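Local coordinates for Swi5-dependent recombination DNA repair protein 1 (Schizosaccharomyces pombe, PDB 3VIQ), which partners Swi5 in a complex that activates Rad51-mediated strand exchange, serving DNA recombination repair and meiotic chromosome segregation, at residues Ser7-Leu10 with Lys11-Glu15. Sequence-based numbering, arbitrary orientation.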
# COMPACT_ATOMS: atom_id res chain seq x y z
N SER A 7 -9.59 39.50 4.40
CA SER A 7 -8.52 38.76 3.78
C SER A 7 -7.66 38.10 4.85
O SER A 7 -7.22 36.98 4.70
CB SER A 7 -7.71 39.67 2.88
OG SER A 7 -6.51 39.02 2.57
N ARG A 8 -7.50 38.77 5.98
CA ARG A 8 -6.72 38.20 7.07
C ARG A 8 -7.50 37.08 7.77
O ARG A 8 -6.91 36.10 8.17
CB ARG A 8 -6.32 39.29 8.05
CG ARG A 8 -5.51 38.86 9.22
CD ARG A 8 -5.13 40.11 10.07
NE ARG A 8 -4.39 39.72 11.26
CZ ARG A 8 -3.07 39.53 11.30
NH1 ARG A 8 -2.30 39.72 10.21
NH2 ARG A 8 -2.50 39.16 12.45
N ARG A 9 -8.82 37.21 7.89
CA ARG A 9 -9.60 36.09 8.44
C ARG A 9 -9.39 34.81 7.62
O ARG A 9 -9.22 33.74 8.17
CB ARG A 9 -11.09 36.41 8.50
CG ARG A 9 -11.95 35.27 9.04
CD ARG A 9 -13.44 35.72 9.26
NE ARG A 9 -14.12 35.97 8.01
CZ ARG A 9 -15.42 36.29 7.86
NH1 ARG A 9 -16.22 36.42 8.91
NH2 ARG A 9 -15.90 36.50 6.64
N LEU A 10 -9.44 34.92 6.30
CA LEU A 10 -9.31 33.75 5.46
C LEU A 10 -7.91 33.16 5.57
O LEU A 10 -7.75 31.96 5.66
CB LEU A 10 -9.63 34.11 4.02
CG LEU A 10 -10.23 32.95 3.25
CD1 LEU A 10 -11.66 32.64 3.81
CD2 LEU A 10 -10.30 33.34 1.72
N LYS A 11 -6.89 33.99 5.64
CA LYS A 11 -5.52 33.50 5.77
C LYS A 11 -5.34 32.80 7.14
O LYS A 11 -4.80 31.74 7.23
CB LYS A 11 -4.54 34.65 5.58
CG LYS A 11 -3.08 34.25 5.58
CD LYS A 11 -2.21 35.28 4.80
CE LYS A 11 -2.08 36.65 5.49
NZ LYS A 11 -0.87 36.77 6.38
N LEU A 12 -5.87 33.38 8.19
CA LEU A 12 -5.73 32.76 9.52
C LEU A 12 -6.49 31.44 9.58
O LEU A 12 -5.99 30.48 10.15
CB LEU A 12 -6.18 33.71 10.61
CG LEU A 12 -5.26 34.89 10.89
CD1 LEU A 12 -6.04 35.97 11.62
CD2 LEU A 12 -4.02 34.47 11.73
N GLU A 13 -7.67 31.40 8.99
CA GLU A 13 -8.42 30.16 8.92
C GLU A 13 -7.67 29.00 8.21
O GLU A 13 -7.74 27.85 8.65
CB GLU A 13 -9.79 30.38 8.24
CG GLU A 13 -10.81 30.99 9.20
CD GLU A 13 -12.04 31.52 8.51
OE1 GLU A 13 -12.15 31.42 7.26
OE2 GLU A 13 -12.90 32.09 9.22
N LYS A 14 -6.99 29.32 7.11
CA LYS A 14 -6.15 28.34 6.41
C LYS A 14 -4.99 27.88 7.34
O LYS A 14 -4.70 26.68 7.44
CB LYS A 14 -5.57 28.84 5.06
CG LYS A 14 -6.59 29.47 4.05
CD LYS A 14 -6.24 29.22 2.52
CE LYS A 14 -7.10 30.05 1.52
NZ LYS A 14 -8.51 29.54 1.26
N GLU A 15 -4.34 28.83 8.01
CA GLU A 15 -3.19 28.49 8.85
C GLU A 15 -3.61 27.58 10.02
O GLU A 15 -2.91 26.60 10.33
CB GLU A 15 -2.43 29.73 9.33
CG GLU A 15 -1.67 30.44 8.17
CD GLU A 15 -1.33 31.92 8.42
OE1 GLU A 15 -1.44 32.45 9.56
OE2 GLU A 15 -0.91 32.55 7.44
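Leu12 N donates to Arg8 O and Glu13 N to Arg9 O, each at 2.9 Å, and the same i to i+4 α-helical pattern gives the longer bonds from Lys11 N to Ser7 O (3.2 Å) and Lys14 N to Leu10 O (3.1 Å). The nine residues make about two and a half turns near the start of helix 3-35, in the predicted coiled coil of the C-terminal domain. Arg9 and Glu13 run side by side, guanidinium and carboxylate 18° from parallel, yet no N-H points at the acid: Arg9 NE stays 4.2 Å from Glu13 OE2, well out of the guanidinium plane. A chi1 of -79° sets Glu13 CG anti to its carbonyl carbon and beside Arg9 O, and OE2 lies 3.3 Å from Arg9 CG. Replacing Glu13 by alanine would probably cost Arg9 this nearby negative charge and uncover its CG and CD. Leu13 of the Swi5 chain packs on Leu12, Arg9 and Glu13. Arg8 CG touches Leu12 CD1 at 3.8 Å, and from there the chain runs extended to its guanidinium, where NH2 forms a salt bridge with Glu14 of the Swi5 chain. On Glu13's other carboxylate oxygen, OE1, Leu10 CD1 sits 3.7 Å away.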